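PDB 7K4O: carboxylic ester hydrolase from Aspergillus niger, which hydrolyses ester bonds of tannins as a fungal serine esterase of the tannase family, probably releasing gallic acid. Local coordinates for residues Y57-F62 with E77-A82; N88-T93 with I161-T166; R429-V434 with Y455-V460; C515-R520 with R537-W542. All coordinates share one frame; numbering follows the deposited sequence.

Contact 1 of 4, residues Y57-F62 with E77-A82. With NAG (2-acetamido-2-deoxy-beta-D-glucopyranose), chain C.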
# COMPACT_ATOMS: atom_id res chain seq x y z
N TYR A 57 13.11 -18.19 -16.05
CA TYR A 57 13.16 -16.84 -16.68
C TYR A 57 14.56 -16.43 -17.00
O TYR A 57 15.55 -17.03 -16.55
CB TYR A 57 12.44 -15.83 -15.75
CG TYR A 57 13.02 -15.70 -14.37
CD1 TYR A 57 12.59 -16.53 -13.35
CD2 TYR A 57 14.02 -14.77 -14.10
CE1 TYR A 57 13.13 -16.44 -12.07
CE2 TYR A 57 14.55 -14.67 -12.82
CZ TYR A 57 14.12 -15.51 -11.83
OH TYR A 57 14.69 -15.39 -10.58
N CYS A 58 14.64 -15.37 -17.77
CA CYS A 58 15.85 -14.62 -18.08
C CYS A 58 15.89 -13.41 -17.19
O CYS A 58 15.02 -12.52 -17.35
CB CYS A 58 15.88 -14.20 -19.53
SG CYS A 58 17.44 -13.43 -19.97
N ASN A 59 16.87 -13.35 -16.30
CA ASN A 59 17.08 -12.16 -15.45
C ASN A 59 17.92 -11.17 -16.23
O ASN A 59 19.15 -11.40 -16.44
CB ASN A 59 17.72 -12.58 -14.14
CG ASN A 59 18.26 -11.43 -13.31
OD1 ASN A 59 17.76 -10.32 -13.41
ND2 ASN A 59 19.36 -11.69 -12.55
N VAL A 60 17.36 -10.00 -16.56
CA VAL A 60 18.02 -8.94 -17.36
C VAL A 60 18.25 -7.72 -16.45
O VAL A 60 17.31 -7.31 -15.76
CB VAL A 60 17.15 -8.50 -18.55
CG1 VAL A 60 17.79 -7.37 -19.32
CG2 VAL A 60 16.89 -9.70 -19.47
N THR A 61 19.44 -7.16 -16.50
CA THR A 61 19.63 -5.79 -15.96
C THR A 61 20.30 -4.92 -16.99
O THR A 61 21.05 -5.38 -17.85
CB THR A 61 20.36 -5.68 -14.61
OG1 THR A 61 21.77 -5.82 -14.83
CG2 THR A 61 19.82 -6.63 -13.58
N PHE A 62 20.09 -3.61 -16.88
CA PHE A 62 20.83 -2.61 -17.65
C PHE A 62 20.61 -1.23 -17.03
O PHE A 62 19.76 -1.08 -16.15
CB PHE A 62 20.45 -2.60 -19.13
CG PHE A 62 18.99 -2.36 -19.40
CD1 PHE A 62 18.11 -3.43 -19.42
CD2 PHE A 62 18.49 -1.09 -19.58
CE1 PHE A 62 16.76 -3.22 -19.64
CE2 PHE A 62 17.14 -0.88 -19.86
CZ PHE A 62 16.27 -1.94 -19.84
N GLU A 77 15.73 -3.88 -13.67
CA GLU A 77 15.82 -5.35 -13.66
C GLU A 77 14.50 -5.87 -14.20
O GLU A 77 13.46 -5.51 -13.67
CB GLU A 77 16.12 -5.92 -12.27
CG GLU A 77 16.20 -7.46 -12.26
CD GLU A 77 16.89 -8.02 -11.02
OE1 GLU A 77 16.44 -9.04 -10.48
OE2 GLU A 77 17.83 -7.33 -10.51
N ILE A 78 14.58 -6.73 -15.22
CA ILE A 78 13.37 -7.24 -15.90
C ILE A 78 13.56 -8.76 -16.02
O ILE A 78 14.62 -9.19 -16.47
CB ILE A 78 13.22 -6.56 -17.28
CG1 ILE A 78 12.94 -5.05 -17.11
CG2 ILE A 78 12.09 -7.21 -18.09
CD1 ILE A 78 12.96 -4.27 -18.41
N TRP A 79 12.56 -9.49 -15.60
CA TRP A 79 12.55 -10.96 -15.77
C TRP A 79 11.68 -11.29 -16.98
O TRP A 79 10.49 -10.98 -16.94
CB TRP A 79 12.08 -11.64 -14.53
CG TRP A 79 12.95 -11.49 -13.32
CD1 TRP A 79 14.10 -10.75 -13.18
CD2 TRP A 79 12.71 -12.10 -12.05
NE1 TRP A 79 14.58 -10.88 -11.89
CE2 TRP A 79 13.72 -11.66 -11.17
CE3 TRP A 79 11.71 -12.94 -11.56
CZ2 TRP A 79 13.78 -12.10 -9.85
CZ3 TRP A 79 11.75 -13.35 -10.25
CH2 TRP A 79 12.77 -12.92 -9.39
N LEU A 80 12.27 -12.00 -17.93
CA LEU A 80 11.58 -12.40 -19.19
C LEU A 80 11.23 -13.87 -19.16
O LEU A 80 12.10 -14.73 -18.99
CB LEU A 80 12.52 -12.12 -20.35
CG LEU A 80 12.98 -10.70 -20.59
CD1 LEU A 80 13.99 -10.65 -21.72
CD2 LEU A 80 11.81 -9.78 -20.91
N PRO A 81 9.95 -14.22 -19.26
CA PRO A 81 9.58 -15.63 -19.44
C PRO A 81 10.22 -16.26 -20.68
O PRO A 81 10.59 -15.62 -21.65
CB PRO A 81 8.06 -15.60 -19.66
CG PRO A 81 7.62 -14.24 -19.07
CD PRO A 81 8.78 -13.30 -19.23
N ALA A 82 10.33 -17.57 -20.63
CA ALA A 82 10.69 -18.35 -21.82
C ALA A 82 9.68 -17.98 -22.92
O ALA A 82 8.49 -17.81 -22.64
CB ALA A 82 10.62 -19.81 -21.49
C1 NAG C . 19.92 -10.67 -11.68
C2 NAG C . 20.25 -11.31 -10.34
C3 NAG C . 20.95 -10.24 -9.49
C4 NAG C . 22.11 -9.70 -10.19
C5 NAG C . 21.72 -9.18 -11.58
C6 NAG C . 22.85 -8.68 -12.42
C7 NAG C . 18.72 -13.11 -9.72
C8 NAG C . 17.55 -13.45 -8.94
N2 NAG C . 19.08 -11.78 -9.66
O3 NAG C . 21.29 -10.84 -8.25
O4 NAG C . 22.54 -8.55 -9.47
O5 NAG C . 21.07 -10.23 -12.31
O6 NAG C . 23.96 -9.57 -12.53
O7 NAG C . 19.32 -13.91 -10.42

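Contact 2 of 4, residues N88-T93 with I161-T166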
# COMPACT_ATOMS: atom_id res chain seq x y z
N ASN A 88 2.02 -12.19 -23.81
CA ASN A 88 1.69 -10.84 -24.29
C ASN A 88 1.27 -10.00 -23.06
O ASN A 88 0.31 -9.20 -23.14
CB ASN A 88 0.61 -10.79 -25.39
CG ASN A 88 1.11 -11.35 -26.71
OD1 ASN A 88 2.22 -11.87 -26.78
ND2 ASN A 88 0.36 -11.07 -27.77
N ARG A 89 2.07 -10.08 -21.99
CA ARG A 89 1.81 -9.32 -20.76
C ARG A 89 3.09 -8.64 -20.31
O ARG A 89 4.18 -9.21 -20.43
CB ARG A 89 1.23 -10.22 -19.67
CG ARG A 89 -0.14 -10.81 -20.04
CD ARG A 89 -0.65 -11.80 -18.98
NE ARG A 89 -1.91 -12.38 -19.44
CZ ARG A 89 -2.20 -13.67 -19.48
NH1 ARG A 89 -1.35 -14.56 -18.98
NH2 ARG A 89 -3.33 -14.07 -20.06
N TRP A 90 2.89 -7.49 -19.68
CA TRP A 90 3.93 -6.72 -18.95
C TRP A 90 3.41 -6.54 -17.52
O TRP A 90 2.24 -6.17 -17.36
CB TRP A 90 4.18 -5.36 -19.64
CG TRP A 90 4.97 -4.44 -18.77
CD1 TRP A 90 4.47 -3.46 -17.95
CD2 TRP A 90 6.39 -4.45 -18.55
NE1 TRP A 90 5.51 -2.84 -17.26
CE2 TRP A 90 6.68 -3.45 -17.59
CE3 TRP A 90 7.45 -5.21 -19.05
CZ2 TRP A 90 7.97 -3.19 -17.14
CZ3 TRP A 90 8.73 -4.99 -18.58
CH2 TRP A 90 9.00 -4.00 -17.62
N LEU A 91 4.27 -6.70 -16.54
CA LEU A 91 3.96 -6.35 -15.15
C LEU A 91 5.03 -5.39 -14.60
O LEU A 91 6.21 -5.81 -14.46
CB LEU A 91 3.89 -7.59 -14.26
CG LEU A 91 3.55 -7.26 -12.81
CD1 LEU A 91 2.16 -6.74 -12.69
CD2 LEU A 91 3.74 -8.49 -11.89
N SER A 92 4.61 -4.19 -14.25
CA SER A 92 5.41 -3.28 -13.40
C SER A 92 5.21 -3.68 -11.94
O SER A 92 4.12 -3.97 -11.53
CB SER A 92 5.00 -1.81 -13.62
OG SER A 92 5.49 -1.30 -14.84
N THR A 93 6.27 -3.57 -11.13
CA THR A 93 6.27 -3.85 -9.69
C THR A 93 6.99 -2.68 -9.00
O THR A 93 7.75 -1.96 -9.65
CB THR A 93 6.96 -5.17 -9.33
OG1 THR A 93 8.36 -5.03 -9.60
CG2 THR A 93 6.39 -6.33 -10.13
N ILE A 161 10.20 1.98 -21.14
CA ILE A 161 11.38 1.19 -21.59
C ILE A 161 11.05 -0.31 -21.60
O ILE A 161 11.37 -1.01 -22.60
CB ILE A 161 12.61 1.49 -20.73
CG1 ILE A 161 13.04 2.92 -20.92
CG2 ILE A 161 13.70 0.49 -21.04
CD1 ILE A 161 14.01 3.39 -19.85
N GLY A 162 10.46 -0.81 -20.53
CA GLY A 162 10.17 -2.24 -20.36
C GLY A 162 9.18 -2.75 -21.39
O GLY A 162 9.38 -3.82 -21.97
N LYS A 163 8.14 -1.98 -21.66
CA LYS A 163 7.13 -2.38 -22.67
C LYS A 163 7.79 -2.43 -24.05
O LYS A 163 7.50 -3.35 -24.80
CB LYS A 163 5.89 -1.50 -22.63
CG LYS A 163 5.08 -1.69 -21.36
CD LYS A 163 4.05 -0.59 -21.10
CE LYS A 163 3.02 -0.47 -22.19
NZ LYS A 163 2.12 0.69 -21.95
N ALA A 164 8.63 -1.48 -24.39
CA ALA A 164 9.28 -1.46 -25.71
C ALA A 164 10.22 -2.68 -25.82
O ALA A 164 10.23 -3.32 -26.88
CB ALA A 164 10.01 -0.18 -25.96
N LEU A 165 11.03 -2.94 -24.79
CA LEU A 165 11.96 -4.10 -24.79
C LEU A 165 11.14 -5.39 -24.99
O LEU A 165 11.55 -6.26 -25.80
CB LEU A 165 12.74 -4.16 -23.48
CG LEU A 165 13.53 -5.46 -23.28
CD1 LEU A 165 14.62 -5.57 -24.31
CD2 LEU A 165 14.10 -5.53 -21.88
N THR A 166 10.04 -5.53 -24.27
CA THR A 166 9.19 -6.76 -24.27
C THR A 166 8.63 -6.92 -25.68
O THR A 166 8.73 -8.05 -26.23
CB THR A 166 8.05 -6.62 -23.27
OG1 THR A 166 8.59 -6.52 -21.94
CG2 THR A 166 7.07 -7.78 -23.34

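Contact 3 of 4, residues R429-V434 with Y455-V460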
# COMPACT_ATOMS: atom_id res chain seq x y z
N ARG A 429 -11.77 6.82 1.45
CA ARG A 429 -11.85 8.25 1.14
C ARG A 429 -11.47 8.54 -0.32
O ARG A 429 -12.09 9.38 -0.96
CB ARG A 429 -10.99 9.08 2.09
CG ARG A 429 -11.26 10.57 1.85
CD ARG A 429 -10.47 11.42 2.85
NE ARG A 429 -10.77 12.82 2.69
CZ ARG A 429 -11.73 13.48 3.36
NH1 ARG A 429 -12.48 12.87 4.27
NH2 ARG A 429 -11.93 14.77 3.13
N TYR A 430 -10.42 7.91 -0.81
CA TYR A 430 -9.98 8.20 -2.20
C TYR A 430 -11.03 7.73 -3.20
O TYR A 430 -11.31 8.46 -4.17
CB TYR A 430 -8.62 7.58 -2.49
CG TYR A 430 -8.14 7.94 -3.87
CD1 TYR A 430 -7.83 9.26 -4.22
CD2 TYR A 430 -8.06 6.97 -4.87
CE1 TYR A 430 -7.44 9.60 -5.51
CE2 TYR A 430 -7.64 7.29 -6.15
CZ TYR A 430 -7.34 8.60 -6.47
OH TYR A 430 -6.97 8.87 -7.76
N TRP A 431 -11.57 6.53 -3.00
CA TRP A 431 -12.62 6.04 -3.92
C TRP A 431 -13.79 7.01 -3.92
O TRP A 431 -14.33 7.38 -4.99
CB TRP A 431 -13.02 4.61 -3.53
CG TRP A 431 -14.03 3.96 -4.40
CD1 TRP A 431 -13.78 3.05 -5.39
CD2 TRP A 431 -15.47 4.08 -4.31
NE1 TRP A 431 -14.96 2.58 -5.93
CE2 TRP A 431 -16.01 3.22 -5.30
CE3 TRP A 431 -16.35 4.82 -3.51
CZ2 TRP A 431 -17.38 3.08 -5.48
CZ3 TRP A 431 -17.71 4.67 -3.70
CH2 TRP A 431 -18.20 3.83 -4.69
N GLU A 432 -14.15 7.53 -2.75
CA GLU A 432 -15.26 8.52 -2.70
C GLU A 432 -14.90 9.85 -3.38
O GLU A 432 -15.77 10.46 -3.96
CB GLU A 432 -15.66 8.76 -1.24
CG GLU A 432 -16.21 7.55 -0.49
CD GLU A 432 -17.58 7.08 -0.94
OE1 GLU A 432 -18.15 7.70 -1.83
OE2 GLU A 432 -18.07 6.08 -0.34
N SER A 433 -13.64 10.27 -3.28
CA SER A 433 -13.12 11.49 -3.93
C SER A 433 -13.28 11.32 -5.43
O SER A 433 -13.78 12.25 -6.12
CB SER A 433 -11.69 11.76 -3.55
OG SER A 433 -11.65 12.19 -2.19
N VAL A 434 -12.82 10.18 -5.95
CA VAL A 434 -12.90 9.91 -7.40
C VAL A 434 -14.36 9.89 -7.84
O VAL A 434 -14.73 10.53 -8.86
CB VAL A 434 -12.16 8.61 -7.76
CG1 VAL A 434 -12.34 8.27 -9.23
CG2 VAL A 434 -10.69 8.72 -7.46
N TYR A 455 -13.27 0.74 -11.24
CA TYR A 455 -12.40 0.95 -10.05
C TYR A 455 -13.16 0.40 -8.84
O TYR A 455 -14.12 1.01 -8.40
CB TYR A 455 -12.04 2.44 -9.87
CG TYR A 455 -11.40 2.82 -8.55
CD1 TYR A 455 -10.80 1.88 -7.71
CD2 TYR A 455 -11.36 4.16 -8.15
CE1 TYR A 455 -10.24 2.25 -6.48
CE2 TYR A 455 -10.77 4.54 -6.95
CZ TYR A 455 -10.26 3.58 -6.09
OH TYR A 455 -9.72 3.94 -4.89
N ARG A 456 -12.75 -0.77 -8.40
CA ARG A 456 -13.40 -1.53 -7.32
C ARG A 456 -12.45 -1.61 -6.14
O ARG A 456 -11.25 -1.81 -6.30
CB ARG A 456 -13.86 -2.90 -7.84
CG ARG A 456 -14.85 -2.78 -8.98
CD ARG A 456 -15.23 -4.12 -9.64
NE ARG A 456 -16.09 -4.85 -8.73
CZ ARG A 456 -17.40 -4.64 -8.57
NH1 ARG A 456 -18.05 -3.74 -9.29
NH2 ARG A 456 -18.06 -5.39 -7.71
N LEU A 457 -13.05 -1.48 -4.95
CA LEU A 457 -12.35 -1.40 -3.67
C LEU A 457 -12.88 -2.48 -2.73
O LEU A 457 -14.13 -2.62 -2.60
CB LEU A 457 -12.59 0.00 -3.08
CG LEU A 457 -12.14 0.20 -1.65
CD1 LEU A 457 -10.62 0.04 -1.48
CD2 LEU A 457 -12.61 1.57 -1.17
N TYR A 458 -11.98 -3.16 -2.06
CA TYR A 458 -12.32 -4.31 -1.20
C TYR A 458 -11.55 -4.20 0.11
O TYR A 458 -10.32 -4.08 0.08
CB TYR A 458 -12.01 -5.64 -1.90
CG TYR A 458 -12.57 -5.80 -3.28
CD1 TYR A 458 -11.87 -5.30 -4.36
CD2 TYR A 458 -13.75 -6.48 -3.54
CE1 TYR A 458 -12.32 -5.44 -5.66
CE2 TYR A 458 -14.21 -6.63 -4.84
CZ TYR A 458 -13.49 -6.12 -5.91
OH TYR A 458 -13.91 -6.23 -7.22
N THR A 459 -12.22 -4.28 1.26
CA THR A 459 -11.48 -4.43 2.52
C THR A 459 -11.27 -5.91 2.83
O THR A 459 -12.06 -6.78 2.34
CB THR A 459 -12.12 -3.65 3.69
OG1 THR A 459 -13.29 -4.31 4.18
CG2 THR A 459 -12.44 -2.21 3.31
N VAL A 460 -10.22 -6.21 3.57
CA VAL A 460 -9.84 -7.62 3.85
C VAL A 460 -10.06 -7.87 5.35
O VAL A 460 -9.26 -7.41 6.19
CB VAL A 460 -8.40 -7.93 3.43
CG1 VAL A 460 -8.13 -9.43 3.53
CG2 VAL A 460 -8.13 -7.41 2.01

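Contact 4 of 4, residues C515-R520 with R537-W542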
# COMPACT_ATOMS: atom_id res chain seq x y z
N CYS A 515 -16.46 -8.61 -0.41
CA CYS A 515 -17.47 -7.65 -0.89
C CYS A 515 -16.80 -6.38 -1.44
O CYS A 515 -15.77 -5.95 -0.86
CB CYS A 515 -18.43 -7.25 0.23
SG CYS A 515 -19.39 -8.67 0.84
N ALA A 516 -17.34 -5.87 -2.52
CA ALA A 516 -16.92 -4.61 -3.17
C ALA A 516 -17.64 -3.47 -2.48
O ALA A 516 -18.88 -3.47 -2.39
CB ALA A 516 -17.26 -4.61 -4.63
N TRP A 517 -16.85 -2.50 -2.03
CA TRP A 517 -17.37 -1.21 -1.52
C TRP A 517 -18.40 -0.69 -2.49
O TRP A 517 -18.20 -0.74 -3.70
CB TRP A 517 -16.19 -0.22 -1.36
CG TRP A 517 -16.61 1.10 -0.80
CD1 TRP A 517 -16.89 2.24 -1.47
CD2 TRP A 517 -16.93 1.36 0.59
NE1 TRP A 517 -17.35 3.21 -0.60
CE2 TRP A 517 -17.41 2.68 0.65
CE3 TRP A 517 -16.94 0.58 1.74
CZ2 TRP A 517 -17.85 3.25 1.85
CZ3 TRP A 517 -17.34 1.15 2.94
CH2 TRP A 517 -17.82 2.46 2.97
N PRO A 518 -19.53 -0.09 -2.06
CA PRO A 518 -19.88 0.18 -0.66
C PRO A 518 -20.70 -0.88 0.07
O PRO A 518 -21.18 -0.61 1.18
CB PRO A 518 -20.75 1.43 -0.82
CG PRO A 518 -21.48 1.20 -2.11
CD PRO A 518 -20.47 0.51 -2.99
N LEU A 519 -20.77 -2.08 -0.50
CA LEU A 519 -21.40 -3.22 0.20
C LEU A 519 -20.46 -3.68 1.31
O LEU A 519 -19.22 -3.53 1.22
CB LEU A 519 -21.70 -4.34 -0.82
CG LEU A 519 -22.61 -3.93 -1.98
CD1 LEU A 519 -22.72 -5.08 -2.98
CD2 LEU A 519 -23.99 -3.53 -1.48
N ARG A 520 -21.04 -4.28 2.36
CA ARG A 520 -20.27 -4.87 3.47
C ARG A 520 -20.66 -6.34 3.64
O ARG A 520 -21.80 -6.70 3.30
CB ARG A 520 -20.55 -4.19 4.81
CG ARG A 520 -20.47 -2.68 4.87
CD ARG A 520 -19.18 -2.10 4.35
NE ARG A 520 -17.99 -2.59 5.00
CZ ARG A 520 -16.91 -3.07 4.34
NH1 ARG A 520 -16.92 -3.15 3.00
NH2 ARG A 520 -15.87 -3.45 5.01
N ARG A 537 -25.86 3.06 7.72
CA ARG A 537 -25.21 3.43 8.99
C ARG A 537 -23.73 3.02 8.94
O ARG A 537 -22.84 3.80 9.38
CB ARG A 537 -25.96 2.73 10.14
CG ARG A 537 -25.57 3.19 11.53
CD ARG A 537 -26.56 2.59 12.56
NE ARG A 537 -26.25 1.19 12.83
CZ ARG A 537 -25.52 0.74 13.87
NH1 ARG A 537 -25.26 -0.54 13.96
NH2 ARG A 537 -25.08 1.54 14.83
N SER A 538 -23.43 1.83 8.44
CA SER A 538 -22.03 1.36 8.30
C SER A 538 -21.30 2.25 7.28
O SER A 538 -20.17 2.63 7.57
CB SER A 538 -21.99 -0.09 7.90
OG SER A 538 -22.44 -0.92 8.96
N ILE A 539 -21.92 2.50 6.12
CA ILE A 539 -21.25 3.29 5.06
C ILE A 539 -20.87 4.64 5.66
O ILE A 539 -19.75 5.11 5.45
CB ILE A 539 -22.14 3.41 3.83
CG1 ILE A 539 -22.26 2.04 3.15
CG2 ILE A 539 -21.68 4.50 2.89
CD1 ILE A 539 -23.39 1.97 2.20
N ASP A 540 -21.80 5.25 6.42
CA ASP A 540 -21.57 6.61 6.98
C ASP A 540 -20.40 6.58 7.95
O ASP A 540 -19.72 7.62 8.07
CB ASP A 540 -22.82 7.16 7.66
CG ASP A 540 -23.97 7.50 6.74
OD1 ASP A 540 -23.81 7.48 5.49
OD2 ASP A 540 -25.08 7.69 7.28
N SER A 541 -20.15 5.47 8.64
CA SER A 541 -19.06 5.38 9.65
C SER A 541 -17.68 5.49 8.98
O SER A 541 -16.72 5.76 9.69
CB SER A 541 -19.11 4.16 10.48
OG SER A 541 -18.73 2.98 9.76
N TRP A 542 -17.61 5.25 7.66
CA TRP A 542 -16.32 5.28 6.92
C TRP A 542 -16.08 6.66 6.33
O TRP A 542 -15.06 6.80 5.59
CB TRP A 542 -16.34 4.25 5.77
CG TRP A 542 -16.26 2.82 6.17
CD1 TRP A 542 -17.31 1.95 6.29
CD2 TRP A 542 -15.08 2.05 6.42
NE1 TRP A 542 -16.86 0.73 6.67
CE2 TRP A 542 -15.49 0.74 6.72
CE3 TRP A 542 -13.73 2.37 6.49
CZ2 TRP A 542 -14.58 -0.26 7.06
CZ3 TRP A 542 -12.82 1.38 6.81
CH2 TRP A 542 -13.24 0.08 7.09

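Contact 1 of 4, residues Y57-F62 with E77-A82
Strands 50-66 and 74-81 form an antiparallel beta hairpin, and this contact is a paired part of it. C58 with L80 and V60 with I78 are hydrogen-bonded pairs. Each makes two backbone bonds, and the straightest are C58 N to L80 O and L80 N to C58 O, both 2.9 Å with 170° at the hydrogen. N59 with W79 and T61 with E77 are non-hydrogen-bonded pairs. On their face of the sheet, the Y57 ring lies flat over W79 as an offset stack. The planes are 11° apart, and Y57 CE2 sits 3.3 Å from W79 CD2. Y57 reaches this place with CG in the crowded position between N and C (chi1 59°). W79 NE1 donates to the anti lone pair of E77 OE1 at 3.0 Å, which fixes the indole edge. N59 ND2 carries the first sugar of an N-linked glycan, bonded to NAG C1 at 1.5 Å. On the other face, V60 CG2 meets L80 CD1 at 3.8 Å. The disulfide from C58 to C10 ties this face to the N-terminal region. Strand 28-47 pairs with 50-66 on its far edge. Helix 108-111 packs on Y57 and W79, while I161 and L165 of helix 144-169 touch F62 and I78.

Contact 2 of 4, residues N88-T93 with I161-T166
This is a helix-on-sheet contact of the alpha/beta-hydrolase core, in which helix 144-169 lies against strand 89-93 of the central sheet. The short segments run nearly antiparallel, at 154°, with their axes 9.2 Å apart. W90 carries the contact. Its CG is anti to the backbone N, and chi2 of -96° turns one broad face of the indole to the helix. G162 lies over the six-membered end of that face, with its CA 3.5 Å from W90 CH2. The absence of a side chain at G162 lets the helix backbone come down onto the ring. K163 covers the other end. Its CG stands over the five-membered ring, 3.9 Å from the centroid and 18° off the normal, a CH-pi contact. The K163 chain then bends at its third torsion and leads away, so that NZ bonds to E202 O. T166 OG1 comes within 3.4 Å of W90 CE3. That hydroxyl donates to G162 O at 2.8 Å, from above the carbonyl plane. G162 O also accepts the helical bond from T166 N, so two donors grip it. The indole N-H is satisfied within the strand, where W90 NE1 donates to S92 OG at 2.9 Å, close to the ring plane. I78 of strand 74-81 also packs on W90. Strand 89-93 runs between the parallel strands 115-120 and 179-185, and A116 and A180 of these touch T166 and K163.

Contact 3 of 4, residues R429-V434 with Y455-V460
W431 and Y455 meet in two ways at once. The pyrrole edge of W431 points at the face of Y455 in an edge-to-face pair, with centroids 4.6 Å apart and planes at 65°. W431 CD1 stands over the middle of the phenol ring, 3.6 Å from Y455 CZ. The neighbouring N-H is used on the same residue: W431 NE1 donates to Y455 O at 3.0 Å. The oxygen lies near the indole plane, but the donor sits above the carbonyl plane, and the bond is bent to 146°. Both side chains have CG anti to the backbone N, so each extends from its own backbone across the gap. L457 CD2 adds a contact of 3.9 Å to W431 CB. Around the phenol, V434 CG2 touches the ring edge at 4.2 Å from Y455 CE2. Y455 OH comes to the edge of the Y430 ring, 3.5 Å from CD2.

Further out, Y455 OH is hydrogen-bonded to H413 ND1 on strand 410-416, which fixes the far end of the ring. Y430 OH bonds to W398 O. A448, L451 and N452 of helix 444-452 pack on W431. Strand 455-460 is the last strand of the central sheet, next to 410-416. Segment 429-434 of helix 425-438 runs nearly antiparallel to strand 455-460, at 158°. This is the helix-on-sheet packing of an alpha/beta-hydrolase core.

Contact 4 of 4, residues C515-R520 with R537-W542
Segment 515-520 is an irregular turn leading into strand 520-524, with a cis peptide between W517 and P518. L519 N bonds back to A516 O. Segment 537-542 holds most of the short helix 536-541 and W542 just after it, and P518 and I539 have CA atoms 6.7 Å apart. W517, with CG anti to the backbone N, reaches over to the helix end. Its six-membered ring points edge-on at the face of the W542 five-membered ring. The planes are 78° apart, and W517 CH2 lies 3.4 Å from W542 CD1. I539 fills the corner beside them: its CD1 is 4.0 Å from P518 CB, and its CG2 is 4.2 Å from W517 CZ2. R520 bends at chi2 and chi3, bringing NE to 3.9 Å from W542 NE1. The bend also lets R520 NH1 bond to L519 O at 2.9 Å.

R520 NE and W542 NE1 both give their hydrogens to D267 OD2, the first in a salt bridge. R520 NH2 bonds to T459 OG1, and W517 NE1 to E432 OE2. The segments thus meet through apolar and aromatic packing, while these four nitrogens bond outside them. The shared carboxylate of D267 probably offsets the arginine charge.

How the contacts relate
The four contacts form two pairs. Contacts 1 and 2 have centres 11 Å apart and share a core: F62 CZ meets I161 CG2 at 3.7 Å, and I78 CD1 lies 4.0 Å from G162 CA. Contacts 3 and 4 have centres 10 Å apart. L457 O and W517 N are 2.8 Å apart, a probable backbone hydrogen bond, and the W431 and W517 rings pack edge-to-face. Contacts 1 and 4 lie on opposite sides of the chain's centre, about 42 Å apart between centres. Contacts 1, 2 and 3 share the central sheet. The gallate pocket includes S186, which follows strand 179-185, and H465, which follows strand 455-460. With D419 they probably form the catalytic triad.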